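Local coordinates for lyase/mutase (Burkholderia cenocepacia, PDB 4LSB), which is a lyase/mutase-type enzyme built as an eight-stranded TIM barrel and carrying a bound magnesium ion, at residues Phe32-Pro37 against Ala53-Ser58; Thr42-Ala47 against Val85-Leu90; Asn216-Leu221 against Arg238-Gly243. One frame throughout, in Å; residues are numbered along the deposited sequence.

From the N terminus, interaction 1 comes first: strand 32-34 and the residues P35-P37 meet A53-S58, closing a loop of 15 residues largely taken up by helix 40-48. Interaction 2 starts inside that loop, on helix 40-48, and ends beyond it at V85-L90, so the two cross along the chain; they touch where P37 packs on T42 and L54 on L46. Interaction 3 follows in series, joining strands 215-218 and 238-240 late in the barrel. It meets interaction 1 through F32 and I34, both paired with V239. The first and last strands are thereby tied together, while interaction 2 packs helices 40-48 and 74-88 outside them.

Interaction 1. Residues Phe32-Pro37 against Ala53-Ser58. With MG (magnesium ion), chain E.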
# COMPACT_ATOMS: atom_id res chain seq x y z
N PHE B 32 -14.18 12.76 -17.23
CA PHE B 32 -13.74 12.77 -15.83
C PHE B 32 -12.72 11.69 -15.59
O PHE B 32 -12.70 10.70 -16.28
CB PHE B 32 -14.91 12.66 -14.82
CG PHE B 32 -15.55 11.30 -14.75
CD1 PHE B 32 -16.52 10.91 -15.65
CD2 PHE B 32 -15.23 10.43 -13.71
CE1 PHE B 32 -17.11 9.67 -15.57
CE2 PHE B 32 -15.82 9.18 -13.62
CZ PHE B 32 -16.74 8.79 -14.57
N ILE B 33 -11.91 11.86 -14.56
CA ILE B 33 -10.89 10.88 -14.25
C ILE B 33 -11.46 10.02 -13.12
O ILE B 33 -12.03 10.53 -12.16
CB ILE B 33 -9.57 11.54 -13.80
CG1 ILE B 33 -8.97 12.35 -14.95
CG2 ILE B 33 -8.60 10.51 -13.32
CD1 ILE B 33 -7.76 13.21 -14.60
N ILE B 34 -11.30 8.72 -13.27
CA ILE B 34 -11.62 7.75 -12.25
C ILE B 34 -10.29 7.10 -11.82
O ILE B 34 -9.71 6.26 -12.53
CB ILE B 34 -12.70 6.75 -12.67
CG1 ILE B 34 -13.08 5.86 -11.48
CG2 ILE B 34 -12.26 5.90 -13.84
CD1 ILE B 34 -14.38 5.11 -11.69
N PRO B 35 -9.75 7.57 -10.68
CA PRO B 35 -8.44 7.05 -10.29
C PRO B 35 -8.54 5.73 -9.58
O PRO B 35 -9.64 5.33 -9.14
CB PRO B 35 -7.92 8.14 -9.37
CG PRO B 35 -9.13 8.60 -8.67
CD PRO B 35 -10.22 8.58 -9.72
N ASN B 36 -7.40 5.06 -9.45
CA ASN B 36 -7.33 3.68 -9.01
C ASN B 36 -6.44 3.49 -7.73
O ASN B 36 -5.28 3.19 -7.82
CB ASN B 36 -6.76 2.76 -10.10
CG ASN B 36 -7.52 2.82 -11.43
OD1 ASN B 36 -7.38 3.77 -12.20
ND2 ASN B 36 -8.34 1.81 -11.70
N PRO B 37 -7.02 3.66 -6.56
CA PRO B 37 -6.38 3.24 -5.32
C PRO B 37 -6.31 1.74 -5.21
O PRO B 37 -7.02 1.04 -5.94
CB PRO B 37 -7.31 3.79 -4.27
CG PRO B 37 -8.60 3.60 -4.89
CD PRO B 37 -8.46 3.87 -6.34
N ALA B 53 -15.21 9.50 -7.95
CA ALA B 53 -15.42 8.06 -8.02
C ALA B 53 -14.09 7.42 -7.92
O ALA B 53 -13.07 8.08 -8.15
CB ALA B 53 -16.04 7.73 -9.35
N LEU B 54 -14.07 6.14 -7.62
CA LEU B 54 -12.81 5.36 -7.59
C LEU B 54 -13.01 4.07 -8.38
O LEU B 54 -14.13 3.57 -8.46
CB LEU B 54 -12.43 5.02 -6.11
CG LEU B 54 -12.37 6.20 -5.16
CD1 LEU B 54 -12.19 5.72 -3.74
CD2 LEU B 54 -11.25 7.12 -5.52
N ALA B 55 -11.92 3.51 -8.93
CA ALA B 55 -11.95 2.23 -9.57
C ALA B 55 -10.88 1.34 -8.94
O ALA B 55 -9.72 1.74 -8.71
CB ALA B 55 -11.71 2.37 -11.06
N THR B 56 -11.23 0.09 -8.73
CA THR B 56 -10.23 -0.84 -8.20
C THR B 56 -9.31 -1.21 -9.35
O THR B 56 -9.59 -0.90 -10.53
CB THR B 56 -10.87 -2.06 -7.57
OG1 THR B 56 -11.55 -2.80 -8.55
CG2 THR B 56 -11.84 -1.68 -6.46
N THR B 57 -8.15 -1.74 -9.00
CA THR B 57 -7.12 -2.13 -9.96
C THR B 57 -6.63 -3.50 -9.53
O THR B 57 -6.02 -3.65 -8.48
CB THR B 57 -5.95 -1.11 -10.04
OG1 THR B 57 -4.82 -1.69 -10.69
CG2 THR B 57 -5.54 -0.60 -8.66
N SER B 58 -6.99 -4.51 -10.29
CA SER B 58 -6.49 -5.86 -10.04
C SER B 58 -4.94 -5.87 -10.03
O SER B 58 -4.32 -6.62 -9.28
CB SER B 58 -7.04 -6.84 -11.11
OG SER B 58 -6.57 -6.43 -12.41
MG MG E . -6.79 -7.86 -14.34
O HOH W 1 -7.75 -1.66 -6.28
O HOH W 2 -7.07 -9.06 -16.15
O HOH W 3 -8.55 -6.43 -15.22
O HOH W 4 -5.45 -6.55 -15.11
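A55 faces P35-P37 with both its backbone and its methyl group. Its N donates to P35 O over 2.9 Å, and the 164° angle at the hydrogen marks a fairly straight bond. A55 CB fits between I34 CG1 and N36 ND2, the latter 3.5 Å away.

N36 carries the contact on to T56 and T57. Its CA-H group addresses A55 O, with N36 CA 3.1 Å from that oxygen. A chi1 of -56° sets CG anti to the carbonyl carbon, beside the backbone N. N36 ND2 donates to T56 O at 3.2 Å. The acceptor sits in the amide plane of N36, but ND2 stands 62° above the plane of the T56 carbonyl. The other end of this amide is also held, since OD1 accepts from V241 N, which fixes its rotation.

P37 adds an apolar ring and a polar link. Its CD touches A55 O at 3.4 Å, and its ring crosses the L54 side chain at about a right angle. One water ties P37 O to T57 N, being 2.8 Å from each, and T57 CG2 packs on the same carbonyl oxygen. Just beyond, S58 OG binds the magnesium ion at 2.4 Å, with E97 and three waters completing the modelled ligands.

Strand 32-34 pairs through F32 and I34 with V239, and L54 bonds to P91 and S93. Between these two strands there is no ladder; the single A55-P35 backbone bond links them, consistent with TIM-barrel closure. L46 of helix 40-48 covers P35, P37 and L54.

Interaction 2. Residues Thr42-Ala47 against Val85-Leu90; sequences TARLLA and VAAGGL
A47 has two neighbours at once at the end of helix 74-88. Its CB lies 3.5 Å from G88 O and 3.7 Å from L90 CD1, so one methyl bears on both the last helical turn and the first side chain of the exit. L90 is brought there with CG anti to the carbonyl carbon (chi1 -69°), and the apolar pairing with A47 is made chiefly by its CD1 branch.

One helical turn earlier, A43 belongs to the closest pair of CA atoms in the contact: A43 CA and G88 CA are 4.9 Å apart. G88 presents bare main chain here, and A43 CB comes to 4.2 Å from G88 N. The same methyl meets A87 CB at 4.3 Å, a methyl-to-methyl contact. R44 joins from the flank with its alkyl part, placing CG 3.4 Å from A87 O, while a bend at chi3 (75°) starts the turn of its chain beyond CD. G89 follows with a positive phi of 67°, ending the helix and letting the chain turn toward L90.

The second shell centres on N287. Its OD1 accepts from R44 NE and its ND2 donates to both A87 O and G88 O, so a single amide bridges the arginine and the helix end. The guanidinium is further held by the carbonyl oxygens of F282 and A284, and its NH1 also reaches G66 O of the second subunit.

Between the two segments themselves the contact is therefore van der Waals packing of small groups, with N287 bridging R44 NE to the A87 and G88 carbonyls. A positive guanidinium near the carbonyl-rich end of helix 74-88 would be expected to interact favourably with the helix dipole.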
# COMPACT_ATOMS: atom_id res chain seq x y z
N THR B 42 -5.09 4.93 0.24
CA THR B 42 -5.10 5.59 -1.03
C THR B 42 -6.51 5.98 -1.43
O THR B 42 -6.69 7.01 -2.02
CB THR B 42 -4.36 4.76 -2.13
OG1 THR B 42 -4.84 3.41 -2.16
CG2 THR B 42 -2.88 4.77 -1.89
N ALA B 43 -7.50 5.17 -1.09
CA ALA B 43 -8.85 5.48 -1.36
C ALA B 43 -9.26 6.73 -0.63
O ALA B 43 -9.83 7.64 -1.25
CB ALA B 43 -9.76 4.34 -1.01
N ARG B 44 -8.95 6.81 0.67
CA ARG B 44 -9.15 8.01 1.46
C ARG B 44 -8.52 9.27 0.86
O ARG B 44 -9.23 10.31 0.73
CB ARG B 44 -8.64 7.82 2.90
CG ARG B 44 -9.52 6.90 3.72
CD ARG B 44 -9.34 7.10 5.21
NE ARG B 44 -9.99 8.33 5.65
CZ ARG B 44 -9.92 8.83 6.88
NH1 ARG B 44 -9.31 8.18 7.84
NH2 ARG B 44 -10.55 9.96 7.16
N LEU B 45 -7.26 9.15 0.44
CA LEU B 45 -6.52 10.29 -0.06
C LEU B 45 -7.10 10.77 -1.38
O LEU B 45 -7.20 11.96 -1.62
CB LEU B 45 -5.07 9.95 -0.25
CG LEU B 45 -4.34 9.70 1.10
CD1 LEU B 45 -2.97 9.11 0.82
CD2 LEU B 45 -4.22 11.00 1.92
N LEU B 46 -7.51 9.86 -2.24
CA LEU B 46 -8.18 10.31 -3.47
C LEU B 46 -9.51 11.02 -3.23
O LEU B 46 -9.85 11.97 -3.95
CB LEU B 46 -8.35 9.14 -4.47
CG LEU B 46 -7.02 8.49 -4.96
CD1 LEU B 46 -7.30 7.17 -5.63
CD2 LEU B 46 -6.20 9.41 -5.91
N ALA B 47 -10.29 10.60 -2.24
CA ALA B 47 -11.52 11.33 -1.94
C ALA B 47 -11.19 12.74 -1.43
O ALA B 47 -11.78 13.73 -1.82
CB ALA B 47 -12.34 10.60 -0.92
N VAL B 85 -14.90 0.67 -0.75
CA VAL B 85 -16.20 1.30 -0.58
C VAL B 85 -16.27 1.95 0.79
O VAL B 85 -16.64 3.12 0.89
CB VAL B 85 -17.34 0.28 -0.74
CG1 VAL B 85 -18.68 0.84 -0.26
CG2 VAL B 85 -17.43 -0.17 -2.20
N ALA B 86 -15.91 1.20 1.84
CA ALA B 86 -16.00 1.71 3.20
C ALA B 86 -15.05 2.88 3.40
O ALA B 86 -15.39 3.87 4.03
CB ALA B 86 -15.71 0.62 4.23
N ALA B 87 -13.83 2.71 2.93
CA ALA B 87 -12.78 3.72 3.16
C ALA B 87 -12.96 5.03 2.38
O ALA B 87 -12.73 6.16 2.91
CB ALA B 87 -11.43 3.13 2.80
N GLY B 88 -13.30 4.88 1.10
CA GLY B 88 -13.41 6.03 0.20
C GLY B 88 -14.63 6.91 0.39
O GLY B 88 -14.53 8.10 0.24
N GLY B 89 -15.77 6.33 0.72
CA GLY B 89 -17.09 7.08 0.80
C GLY B 89 -17.57 7.57 -0.56
O GLY B 89 -18.49 8.39 -0.66
N LEU B 90 -16.99 7.01 -1.63
CA LEU B 90 -17.32 7.36 -2.98
C LEU B 90 -17.87 6.17 -3.76
O LEU B 90 -17.54 5.02 -3.46
CB LEU B 90 -16.02 7.83 -3.70
CG LEU B 90 -15.42 9.17 -3.25
CD1 LEU B 90 -14.06 9.46 -3.96
CD2 LEU B 90 -16.47 10.26 -3.47

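Interaction 3. Residues Asn216-Leu221 against Arg238-Gly243; sequences NVVMGL and RVSVGG
N216 OD1 is gripped by two donors. R238 NE reaches it at 2.9 Å with an N-H...O angle of 165°, approaching with the oxygen at the edge of the guanidinium and near its plane. A water donates to N216 OD1 at 2.8 Å and in turn accepts from R238 NH2 at 3.0 Å, giving a second, bridged link between the same two side chains. The amide and guanidinium planes are turned 67° apart.

N216 CG is anti to the backbone N (chi1 177°), beside the carbonyl carbon, and from there ND2 donates to S240 OG at 3.0 Å. That oxygen lies in the amide plane, so both ends of N216 fix its rotation. N216, V218, R238 and S240 share this face of the sheet.

Beneath it runs a parallel ladder: V217 N bonds to R238 O at 2.9 Å, S240 N to V217 O at 3.0 Å, and M219 N to S240 O at 2.9 Å. V217 and V239 point to the other face, where V239 CG1 packs on M219 CG, just past the strand, at 4.0 Å.

The two strands are the arms of a beta-alpha-beta unit whose helix 228-233 covers V217, M219 and V239 through L231. The face bearing N216 meets Y194 of strand 192-194 and I34 of strand 32-34, with R238 also bonded to T162 and H26, while F266 of the second subunit packs on V239 and M219.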
# COMPACT_ATOMS: atom_id res chain seq x y z
N ASN B 216 -14.35 4.64 -21.86
CA ASN B 216 -13.26 4.85 -20.89
C ASN B 216 -11.98 4.59 -21.65
O ASN B 216 -11.89 3.63 -22.41
CB ASN B 216 -13.39 3.82 -19.75
CG ASN B 216 -12.27 3.90 -18.72
OD1 ASN B 216 -12.49 4.43 -17.67
ND2 ASN B 216 -11.11 3.28 -18.99
N VAL B 217 -10.98 5.45 -21.42
CA VAL B 217 -9.63 5.26 -21.93
C VAL B 217 -8.69 5.24 -20.73
O VAL B 217 -8.88 6.02 -19.78
CB VAL B 217 -9.24 6.44 -22.85
CG1 VAL B 217 -7.75 6.47 -23.08
CG2 VAL B 217 -10.03 6.32 -24.16
N VAL B 218 -7.74 4.31 -20.74
CA VAL B 218 -6.74 4.23 -19.65
C VAL B 218 -5.47 4.92 -20.12
O VAL B 218 -5.09 4.81 -21.27
CB VAL B 218 -6.44 2.78 -19.21
CG1 VAL B 218 -5.85 1.94 -20.33
CG2 VAL B 218 -5.50 2.79 -18.01
N MET B 219 -4.87 5.66 -19.20
CA MET B 219 -3.66 6.34 -19.45
C MET B 219 -2.56 5.74 -18.56
O MET B 219 -2.80 5.44 -17.39
CB MET B 219 -3.80 7.84 -19.21
CG MET B 219 -4.41 8.53 -20.40
SD MET B 219 -3.24 8.64 -21.76
CE MET B 219 -4.21 7.97 -23.10
N GLY B 220 -1.38 5.60 -19.17
CA GLY B 220 -0.17 5.19 -18.47
C GLY B 220 0.14 3.70 -18.47
O GLY B 220 1.03 3.24 -17.73
N LEU B 221 -0.57 2.94 -19.29
CA LEU B 221 -0.47 1.48 -19.30
C LEU B 221 0.59 1.11 -20.32
O LEU B 221 1.48 0.30 -20.03
CB LEU B 221 -1.82 0.80 -19.63
N ARG B 238 -14.57 9.00 -19.87
CA ARG B 238 -13.94 8.56 -18.61
C ARG B 238 -12.50 8.18 -18.84
O ARG B 238 -12.19 7.50 -19.79
CB ARG B 238 -14.67 7.37 -18.02
CG ARG B 238 -14.45 7.19 -16.53
CD ARG B 238 -15.45 6.16 -15.98
NE ARG B 238 -15.06 4.81 -16.32
CZ ARG B 238 -15.81 3.70 -16.28
NH1 ARG B 238 -17.05 3.71 -15.92
NH2 ARG B 238 -15.25 2.54 -16.53
N VAL B 239 -11.63 8.59 -17.93
CA VAL B 239 -10.25 8.27 -18.05
C VAL B 239 -9.78 7.65 -16.73
O VAL B 239 -9.89 8.24 -15.66
CB VAL B 239 -9.41 9.53 -18.34
CG1 VAL B 239 -7.95 9.13 -18.56
CG2 VAL B 239 -9.94 10.25 -19.55
N SER B 240 -9.25 6.45 -16.84
CA SER B 240 -8.73 5.71 -15.70
C SER B 240 -7.19 5.52 -15.82
O SER B 240 -6.55 5.88 -16.86
CB SER B 240 -9.44 4.33 -15.66
OG SER B 240 -9.02 3.50 -16.79
N VAL B 241 -6.57 4.94 -14.78
CA VAL B 241 -5.13 4.76 -14.78
C VAL B 241 -4.61 3.35 -14.43
O VAL B 241 -3.41 3.15 -14.31
CB VAL B 241 -4.41 5.80 -13.88
CG1 VAL B 241 -4.72 7.22 -14.33
CG2 VAL B 241 -4.73 5.58 -12.41
N GLY B 242 -5.50 2.37 -14.30
CA GLY B 242 -5.10 1.00 -14.00
C GLY B 242 -4.15 1.00 -12.80
O GLY B 242 -4.44 1.64 -11.78
N GLY B 243 -3.06 0.26 -12.93
CA GLY B 243 -2.07 0.14 -11.82
C GLY B 243 -1.06 1.28 -11.75
O GLY B 243 -0.08 1.16 -11.01
O HOH W 5 -12.40 2.46 -15.70